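PDB 4LLS: geranyltranstransferase from Roseobacter denitrificans, which probably catalyses the condensation of allylic diphosphates with isopentenyl diphosphate to build longer prenyl diphosphates such as farnesyl or geranylgeranyl diphosphate. Local coordinates for residues 65-79 / 204-218. Residues are numbered along the deposited sequence; the frame is centred on the assembly and turned at random.
Sequences LRGFLVLETARLHDI and LIGWSAQAGARLAQA. With IPE (3-methylbut-3-enyl trihydrogen diphosphate), chain C.
In the mostly alpha-helical polyprenyl synthetase fold, helix 65-76 and the 204-215 part of helix 190-215 pack nearly parallel, their axes crossing at -26° and closing to 6.9 Å. Gly212 permits this: its CA lies 3.5 Å from Thr73 O in a CA-H...O contact, and a CB there would clash with the Thr73-Ala74 backbone. The second helix is kinked at Ala213, whose N has no bond to the turn before. With OG1 rotated between the backbone N and the carbonyl carbon (chi1 65°), Thr73 donates to Leu69 O and accepts from Gly212 N at 2.9 Å, the latter bond bent to 131°. At the substrate end, Arg66 CB touches Ser208 OG at 3.3 Å, and its extended chain carries NH2 to O2A of the isopentenyl diphosphate, 2.9 Å away and in the guanidinium plane. At the far end, His77 ND1 donates in the ring plane to Thr73 O, which sets the ring's rotation; Ala213 CA packs over one face in a CH-pi contact, 3.8 Å from the centroid, and Ala218 CB meets CD2 and NE2 obliquely on that same side. Replacing His77 by alanine would remove the ring, and is likely to leave Thr73 O without its side-chain donor and a gap beside Ala213 and Ala218. Tyr292 meets the imidazole nearly perpendicularly, and Ala216 CB touches His77 CB at 3.7 Å.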
ATOM      1  N   LEU A  65       5.239  19.387   1.093  1.00 11.58           N
ATOM      2  CA  LEU A  65       4.005  20.088   1.342  1.00 11.59           C
ATOM      3  C   LEU A  65       3.059  19.256   2.223  1.00 11.06           C
ATOM      4  O   LEU A  65       2.427  19.777   3.153  1.00 11.81           O
ATOM      5  CB  LEU A  65       3.298  20.439   0.034  1.00 13.08           C
ATOM      6  CG  LEU A  65       1.880  20.995   0.098  1.00 15.77           C
ATOM      7  CD1 LEU A  65       1.843  22.351   0.785  1.00 17.49           C
ATOM      8  CD2 LEU A  65       1.245  21.088  -1.287  1.00 18.70           C
ATOM      9  N   ARG A  66       2.875  17.985   1.890  1.00 10.83           N
ATOM     10  CA  ARG A  66       1.872  17.183   2.561  1.00 10.07           C
ATOM     11  C   ARG A  66       2.320  16.891   4.003  1.00 10.55           C
ATOM     12  O   ARG A  66       1.559  17.073   4.942  1.00  9.61           O
ATOM     13  CB  ARG A  66       1.632  15.882   1.785  1.00 10.73           C
ATOM     14  CG  ARG A  66       0.911  16.152   0.486  1.00 10.26           C
ATOM     15  CD  ARG A  66       1.050  15.013  -0.518  1.00 10.95           C
ATOM     16  NE  ARG A  66       0.589  15.403  -1.858  1.00 10.99           N
ATOM     17  CZ  ARG A  66       1.302  16.114  -2.733  1.00 12.00           C
ATOM     18  NH1 ARG A  66       0.764  16.395  -3.921  1.00 12.89           N
ATOM     19  NH2 ARG A  66       2.506  16.556  -2.440  1.00 12.41           N
ATOM     20  N   GLY A  67       3.569  16.508   4.192  1.00 11.37           N
ATOM     21  CA  GLY A  67       4.059  16.371   5.555  1.00 11.97           C
ATOM     22  C   GLY A  67       4.047  17.641   6.381  1.00 10.61           C
ATOM     23  O   GLY A  67       3.666  17.660   7.576  1.00 11.27           O
ATOM     24  N   PHE A  68       4.319  18.750   5.708  1.00 11.83           N
ATOM     25  CA  PHE A  68       4.231  20.060   6.368  1.00 11.57           C
ATOM     26  C   PHE A  68       2.818  20.373   6.804  1.00 11.34           C
ATOM     27  O   PHE A  68       2.588  20.905   7.915  1.00 12.72           O
ATOM     28  CB  PHE A  68       4.771  21.162   5.433  1.00 13.83           C
ATOM     29  CG  PHE A  68       4.707  22.538   5.989  1.00 14.89           C
ATOM     30  CD1 PHE A  68       3.877  23.488   5.411  1.00 19.09           C
ATOM     31  CD2 PHE A  68       5.585  22.929   6.988  1.00 16.23           C
ATOM     32  CE1 PHE A  68       3.887  24.804   5.875  1.00 20.79           C
ATOM     33  CE2 PHE A  68       5.620  24.243   7.425  1.00 21.11           C
ATOM     34  CZ  PHE A  68       4.791  25.167   6.849  1.00 20.10           C
ATOM     35  N   LEU A  69       1.834  20.090   5.960  1.00 10.93           N
ATOM     36  CA  LEU A  69       0.452  20.284   6.350  1.00 11.08           C
ATOM     37  C   LEU A  69       0.092  19.515   7.611  1.00 11.54           C
ATOM     38  O   LEU A  69      -0.647  19.992   8.468  1.00 11.52           O
ATOM     39  CB  LEU A  69      -0.511  19.949   5.206  1.00 11.14           C
ATOM     40  CG  LEU A  69      -0.529  20.975   4.075  1.00 12.89           C
ATOM     41  CD1 LEU A  69      -1.261  20.436   2.871  1.00 12.97           C
ATOM     42  CD2 LEU A  69      -1.179  22.285   4.523  1.00 13.47           C
ATOM     43  N   VAL A  70       0.577  18.276   7.698  1.00 10.60           N
ATOM     44  CA  VAL A  70       0.313  17.476   8.890  1.00 11.00           C
ATOM     45  C   VAL A  70       0.920  18.140  10.113  1.00 11.21           C
ATOM     46  O   VAL A  70       0.245  18.348  11.123  1.00 11.83           O
ATOM     47  CB  VAL A  70       0.860  16.038   8.760  1.00 10.14           C
ATOM     48  CG1 VAL A  70       0.773  15.279  10.071  1.00 11.75           C
ATOM     49  CG2 VAL A  70       0.132  15.290   7.664  1.00 10.88           C
ATOM     50  N   LEU A  71       2.173  18.515  10.004  1.00 11.95           N
ATOM     51  CA  LEU A  71       2.882  19.119  11.154  1.00 12.45           C
ATOM     52  C   LEU A  71       2.238  20.437  11.556  1.00 12.39           C
ATOM     53  O   LEU A  71       2.103  20.736  12.738  1.00 12.73           O
ATOM     54  CB  LEU A  71       4.346  19.333  10.835  1.00 11.69           C
ATOM     55  CG  LEU A  71       5.152  18.055  10.628  1.00 12.91           C
ATOM     56  CD1 LEU A  71       6.584  18.326  10.250  1.00 15.80           C
ATOM     57  CD2 LEU A  71       5.117  17.200  11.868  1.00 15.32           C
ATOM     58  N   GLU A  72       1.839  21.233  10.590  1.00 11.83           N
ATOM     59  CA  GLU A  72       1.309  22.559  10.914  1.00 12.91           C
ATOM     60  C   GLU A  72      -0.131  22.525  11.377  1.00 13.91           C
ATOM     61  O   GLU A  72      -0.532  23.315  12.226  1.00 14.02           O
ATOM     62  CB  GLU A  72       1.523  23.521   9.741  1.00 13.98           C
ATOM     63  CG  GLU A  72       2.960  23.870   9.525  1.00 16.69           C
ATOM     64  CD  GLU A  72       3.614  24.480  10.759  1.00 18.11           C
ATOM     65  OE1 GLU A  72       4.743  24.074  11.089  1.00 21.38           O
ATOM     66  OE2 GLU A  72       2.953  25.302  11.423  1.00 18.75           O
ATOM     67  N   THR A  73      -0.955  21.630  10.848  1.00 11.56           N
ATOM     68  CA  THR A  73      -2.285  21.472  11.405  1.00 11.63           C
ATOM     69  C   THR A  73      -2.231  20.818  12.787  1.00 13.92           C
ATOM     70  O   THR A  73      -3.069  21.114  13.634  1.00 14.00           O
ATOM     71  CB  THR A  73      -3.226  20.742  10.435  1.00 12.36           C
ATOM     72  OG1 THR A  73      -2.782  19.393  10.212  1.00 11.65           O
ATOM     73  CG2 THR A  73      -3.374  21.521   9.122  1.00 12.24           C
ATOM     74  N   ALA A  74      -1.258  19.956  13.032  1.00 13.10           N
ATOM     75  CA  ALA A  74      -1.058  19.428  14.399  1.00 14.10           C
ATOM     76  C   ALA A  74      -0.696  20.564  15.362  1.00 15.25           C
ATOM     77  O   ALA A  74      -1.282  20.672  16.457  1.00 15.03           O
ATOM     78  CB  ALA A  74       0.014  18.371  14.390  1.00 13.75           C
ATOM     79  N   ARG A  75       0.195  21.431  14.916  1.00 13.38           N
ATOM     80  CA  ARG A  75       0.606  22.616  15.732  1.00 13.81           C
ATOM     81  C   ARG A  75      -0.611  23.457  16.058  1.00 15.82           C
ATOM     82  O   ARG A  75      -0.837  23.879  17.217  1.00 18.06           O
ATOM     83  CB  ARG A  75       1.669  23.435  15.017  1.00 16.02           C
ATOM     84  CG  ARG A  75       2.212  24.569  15.904  1.00 15.53           C
ATOM     85  CD  ARG A  75       2.936  25.650  15.100  1.00 17.79           C
ATOM     86  NE  ARG A  75       3.932  25.111  14.203  1.00 19.71           N
ATOM     87  CZ  ARG A  75       5.176  24.821  14.559  1.00 20.88           C
ATOM     88  NH1 ARG A  75       5.550  24.935  15.832  1.00 27.07           N
ATOM     89  NH2 ARG A  75       6.029  24.331  13.673  1.00 23.93           N
ATOM     90  N   LEU A  76      -1.470  23.649  15.071  1.00 13.78           N
ATOM     91  CA  LEU A  76      -2.687  24.439  15.208  1.00 14.48           C
ATOM     92  C   LEU A  76      -3.581  23.869  16.312  1.00 18.13           C
ATOM     93  O   LEU A  76      -4.316  24.615  16.992  1.00 17.52           O
ATOM     94  CB  LEU A  76      -3.415  24.477  13.863  1.00 16.43           C
ATOM     95  CG  LEU A  76      -4.689  25.260  13.762  1.00 19.83           C
ATOM     96  CD1 LEU A  76      -4.459  26.743  14.014  1.00 22.82           C
ATOM     97  CD2 LEU A  76      -5.287  25.053  12.371  1.00 20.17           C
ATOM     98  N   HIS A  77      -3.531  22.544  16.464  1.00 15.68           N
ATOM     99  CA  HIS A  77      -4.390  21.840  17.417  1.00 19.26           C
ATOM    100  C   HIS A  77      -3.596  21.408  18.660  1.00 17.33           C
ATOM    101  O   HIS A  77      -4.097  20.597  19.447  1.00 19.80           O
ATOM    102  CB  HIS A  77      -5.041  20.648  16.725  1.00 19.93           C
ATOM    103  CG  HIS A  77      -6.248  21.017  15.945  1.00 18.54           C
ATOM    104  ND1 HIS A  77      -6.214  21.347  14.606  1.00 20.39           N
ATOM    105  CD2 HIS A  77      -7.526  21.188  16.335  1.00 17.06           C
ATOM    106  CE1 HIS A  77      -7.411  21.745  14.221  1.00 17.85           C
ATOM    107  NE2 HIS A  77      -8.244  21.552  15.226  1.00 23.90           N
ATOM    108  N   ASP A  78      -2.466  22.052  18.895  1.00 18.17           N
ATOM    109  CA  ASP A  78      -1.597  21.807  20.066  1.00 19.05           C
ATOM    110  C   ASP A  78      -1.198  20.332  20.257  1.00 21.39           C
ATOM    111  O   ASP A  78      -1.094  19.807  21.388  1.00 22.68           O
ATOM    112  CB  ASP A  78      -2.270  22.319  21.359  1.00 21.27           C
ATOM    113  CG  ASP A  78      -2.564  23.805  21.314  1.00 25.86           C
ATOM    114  OD1 ASP A  78      -1.747  24.568  20.760  1.00 28.30           O
ATOM    115  OD2 ASP A  78      -3.644  24.186  21.805  1.00 32.00           O
ATOM    116  N   ILE A  79      -0.971  19.650  19.143  1.00 15.76           N
ATOM    117  CA  ILE A  79      -0.472  18.276  19.155  1.00 16.56           C
ATOM    118  C   ILE A  79       1.055  18.298  19.035  1.00 16.92           C
ATOM    119  O   ILE A  79       1.589  19.007  18.210  1.00 21.40           O
ATOM    120  CB  ILE A  79      -1.054  17.479  17.974  1.00 14.83           C
ATOM    121  CG1 ILE A  79      -2.550  17.304  18.127  1.00 16.52           C
ATOM    122  CG2 ILE A  79      -0.348  16.139  17.803  1.00 16.35           C
ATOM    123  CD1 ILE A  79      -2.962  16.396  19.281  1.00 21.46           C
ATOM    124  N   LEU A 204      -5.030  13.268  -1.070  1.00 11.98           N
ATOM    125  CA  LEU A 204      -3.931  13.206  -0.106  1.00 11.23           C
ATOM    126  C   LEU A 204      -3.733  14.556   0.519  1.00 11.94           C
ATOM    127  O   LEU A 204      -3.288  14.633   1.654  1.00 11.59           O
ATOM    128  CB  LEU A 204      -2.606  12.770  -0.732  1.00 11.83           C
ATOM    129  CG  LEU A 204      -2.530  11.391  -1.355  1.00 15.02           C
ATOM    130  CD1 LEU A 204      -1.069  11.037  -1.602  1.00 14.88           C
ATOM    131  CD2 LEU A 204      -3.264  10.358  -0.499  1.00 13.88           C
ATOM    132  N   ILE A 205      -3.960  15.646  -0.206  1.00 10.82           N
ATOM    133  CA  ILE A 205      -3.779  16.996   0.401  1.00 11.92           C
ATOM    134  C   ILE A 205      -4.869  17.192   1.452  1.00 12.32           C
ATOM    135  O   ILE A 205      -4.614  17.725   2.548  1.00 12.04           O
ATOM    136  CB  ILE A 205      -3.782  18.093  -0.702  1.00 13.18           C
ATOM    137  CG1 ILE A 205      -2.476  18.041  -1.444  1.00 14.58           C
ATOM    138  CG2 ILE A 205      -3.997  19.461  -0.072  1.00 13.39           C
ATOM    139  CD1 ILE A 205      -2.408  18.880  -2.695  1.00 14.96           C
ATOM    140  N   GLY A 206      -6.055  16.709   1.182  1.00 11.07           N
ATOM    141  CA  GLY A 206      -7.143  16.720   2.166  1.00 12.12           C
ATOM    142  C   GLY A 206      -6.836  15.920   3.412  1.00 11.49           C
ATOM    143  O   GLY A 206      -7.100  16.363   4.538  1.00 12.51           O
ATOM    144  N   TRP A 207      -6.259  14.741   3.254  1.00 11.73           N
ATOM    145  CA  TRP A 207      -5.869  13.926   4.400  1.00 11.54           C
ATOM    146  C   TRP A 207      -4.832  14.670   5.218  1.00 10.99           C
ATOM    147  O   TRP A 207      -4.906  14.714   6.437  1.00 11.76           O
ATOM    148  CB  TRP A 207      -5.341  12.572   3.943  1.00 11.43           C
ATOM    149  CG  TRP A 207      -5.126  11.588   5.070  1.00 10.13           C
ATOM    150  CD1 TRP A 207      -6.073  10.742   5.600  1.00 11.09           C
ATOM    151  CD2 TRP A 207      -3.977  11.473   5.932  1.00  9.78           C
ATOM    152  NE1 TRP A 207      -5.547  10.037   6.644  1.00 11.17           N
ATOM    153  CE2 TRP A 207      -4.297  10.495   6.913  1.00 10.08           C
ATOM    154  CE3 TRP A 207      -2.749  12.114   6.010  1.00 10.20           C
ATOM    155  CZ2 TRP A 207      -3.375  10.076   7.861  1.00 10.05           C
ATOM    156  CZ3 TRP A 207      -1.839  11.720   6.967  1.00 10.40           C
ATOM    157  CH2 TRP A 207      -2.154  10.707   7.886  1.00 11.06           C
ATOM    158  N   SER A 208      -3.865  15.277   4.551  1.00 11.24           N
ATOM    159  CA  SER A 208      -2.787  15.969   5.234  1.00 11.36           C
ATOM    160  C   SER A 208      -3.294  17.137   6.067  1.00 11.71           C
ATOM    161  O   SER A 208      -2.871  17.323   7.223  1.00 12.34           O
ATOM    162  CB  SER A 208      -1.786  16.490   4.222  1.00 11.75           C
ATOM    163  OG  SER A 208      -1.224  15.461   3.438  1.00 13.26           O
ATOM    164  N   ALA A 209      -4.190  17.928   5.495  1.00 10.57           N
ATOM    165  CA  ALA A 209      -4.693  19.104   6.219  1.00 12.83           C
ATOM    166  C   ALA A 209      -5.636  18.715   7.339  1.00 12.86           C
ATOM    167  O   ALA A 209      -5.657  19.391   8.386  1.00 16.31           O
ATOM    168  CB  ALA A 209      -5.341  20.073   5.293  1.00 12.96           C
ATOM    169  N   GLN A 210      -6.369  17.631   7.185  1.00 11.48           N
ATOM    170  CA  GLN A 210      -7.288  17.218   8.225  1.00 12.85           C
ATOM    171  C   GLN A 210      -6.551  16.522   9.344  1.00 13.42           C
ATOM    172  O   GLN A 210      -7.139  16.330  10.409  1.00 12.19           O
ATOM    173  CB  GLN A 210      -8.384  16.311   7.678  1.00 12.24           C
ATOM    174  CG  GLN A 210      -9.350  17.061   6.794  1.00 14.76           C
ATOM    175  CD  GLN A 210     -10.483  16.194   6.301  1.00 19.75           C
ATOM    176  OE1 GLN A 210     -11.434  15.894   7.031  1.00 22.31           O
ATOM    177  NE2 GLN A 210     -10.319  15.671   5.118  1.00 18.84           N
ATOM    178  N   ALA A 211      -5.316  16.073   9.115  1.00 12.10           N
ATOM    179  CA  ALA A 211      -4.605  15.251  10.088  1.00 12.73           C
ATOM    180  C   ALA A 211      -4.493  15.886  11.462  1.00 14.03           C
ATOM    181  O   ALA A 211      -4.695  15.223  12.459  1.00 13.06           O
ATOM    182  CB  ALA A 211      -3.226  14.861   9.584  1.00 12.81           C
ATOM    183  N   GLY A 212      -4.187  17.173  11.520  1.00 13.33           N
ATOM    184  CA  GLY A 212      -4.015  17.807  12.831  1.00 13.99           C
ATOM    185  C   GLY A 212      -5.295  17.781  13.630  1.00 14.81           C
ATOM    186  O   GLY A 212      -5.267  17.560  14.856  1.00 14.66           O
ATOM    187  N   ALA A 213      -6.428  17.996  12.968  1.00 14.20           N
ATOM    188  CA  ALA A 213      -7.694  17.937  13.647  1.00 13.36           C
ATOM    189  C   ALA A 213      -7.981  16.496  14.065  1.00 15.72           C
ATOM    190  O   ALA A 213      -8.435  16.258  15.200  1.00 15.71           O
ATOM    191  CB  ALA A 213      -8.795  18.501  12.776  1.00 15.17           C
ATOM    192  N   ARG A 214      -7.764  15.537  13.173  1.00 13.96           N
ATOM    193  CA  ARG A 214      -7.994  14.151  13.539  1.00 15.17           C
ATOM    194  C   ARG A 214      -7.139  13.730  14.744  1.00 15.37           C
ATOM    195  O   ARG A 214      -7.614  13.044  15.664  1.00 15.49           O
ATOM    196  CB  ARG A 214      -7.759  13.253  12.329  1.00 14.83           C
ATOM    197  CG  ARG A 214      -8.863  13.339  11.306  1.00 15.85           C
ATOM    198  CD  ARG A 214      -8.661  12.339  10.185  1.00 16.67           C
ATOM    199  NE  ARG A 214      -9.791  12.315   9.254  1.00 19.46           N
ATOM    200  CZ  ARG A 214      -9.725  12.452   7.939  1.00 15.81           C
ATOM    201  NH1 ARG A 214      -8.564  12.606   7.323  1.00 16.03           N
ATOM    202  NH2 ARG A 214     -10.839  12.369   7.217  1.00 19.29           N
ATOM    203  N   LEU A 215      -5.892  14.162  14.801  1.00 14.54           N
ATOM    204  CA  LEU A 215      -4.988  13.838  15.894  1.00 13.16           C
ATOM    205  C   LEU A 215      -5.527  14.382  17.224  1.00 15.49           C
ATOM    206  O   LEU A 215      -5.288  13.785  18.267  1.00 17.91           O
ATOM    207  CB  LEU A 215      -3.600  14.395  15.647  1.00 14.68           C
ATOM    208  CG  LEU A 215      -2.825  13.642  14.543  1.00 13.63           C
ATOM    209  CD1 LEU A 215      -1.613  14.419  14.082  1.00 15.51           C
ATOM    210  CD2 LEU A 215      -2.368  12.304  15.075  1.00 15.81           C
ATOM    211  N   ALA A 216      -6.271  15.472  17.148  1.00 15.98           N
ATOM    212  CA  ALA A 216      -6.794  16.117  18.367  1.00 14.88           C
ATOM    213  C   ALA A 216      -8.254  15.758  18.612  1.00 18.81           C
ATOM    214  O   ALA A 216      -8.898  16.321  19.491  1.00 19.21           O
ATOM    215  CB  ALA A 216      -6.618  17.631  18.268  1.00 15.93           C
ATOM    216  N   GLN A 217      -8.801  14.842  17.818  1.00 18.57           N
ATOM    217  CA  GLN A 217     -10.196  14.427  17.928  1.00 18.92           C
ATOM    218  C   GLN A 217     -11.103  15.665  17.845  1.00 22.53           C
ATOM    219  O   GLN A 217     -12.069  15.810  18.612  1.00 22.65           O
ATOM    220  CB  GLN A 217     -10.408  13.642  19.252  1.00 25.02           C
ATOM    221  CG  GLN A 217      -9.498  12.405  19.393  1.00 29.13           C
ATOM    222  CD  GLN A 217      -9.445  11.830  20.812  1.00 28.28           C
ATOM    223  OE1 GLN A 217      -8.447  11.952  21.531  1.00 32.95           O
ATOM    224  NE2 GLN A 217     -10.534  11.242  21.219  1.00 28.35           N
ATOM    225  N   ALA A 218     -10.757  16.564  16.921  1.00 18.22           N
ATOM    226  CA  ALA A 218     -11.433  17.839  16.719  1.00 17.52           C
ATOM    227  C   ALA A 218     -12.161  17.885  15.389  1.00 16.95           C
ATOM    228  O   ALA A 218     -11.933  17.035  14.545  1.00 18.69           O
ATOM    229  CB  ALA A 218     -10.432  18.973  16.782  1.00 18.90           C
TER
HETATM  230  C1  IPE C 301       3.956  16.069  -7.581  1.00 17.45           C
HETATM  231  O1  IPE C 301       3.722  16.560  -6.246  1.00 12.82           O
HETATM  232  C2  IPE C 301       2.806  15.143  -7.963  1.00 17.97           C
HETATM  233  C3  IPE C 301       1.485  15.869  -7.926  1.00 19.84           C
HETATM  234  C4  IPE C 301       0.482  15.456  -7.154  1.00 20.26           C
HETATM  235  C5  IPE C 301       1.231  16.989  -8.889  1.00 20.36           C
HETATM  236  PA  IPE C 301       4.715  17.638  -5.617  1.00 12.63           P
HETATM  237  O1A IPE C 301       4.868  18.828  -6.575  1.00 13.55           O
HETATM  238  O2A IPE C 301       4.206  17.936  -4.280  1.00 12.59           O
HETATM  239  O3A IPE C 301       6.099  16.874  -5.499  1.00 12.38           O
HETATM  240  PB  IPE C 301       7.339  16.821  -4.455  1.00 12.01           P
HETATM  241  O1B IPE C 301       8.551  16.459  -5.299  1.00 12.75           O
HETATM  242  O2B IPE C 301       7.468  18.178  -3.825  1.00 13.16           O
HETATM  243  O3B IPE C 301       6.903  15.780  -3.452  1.00 12.79           O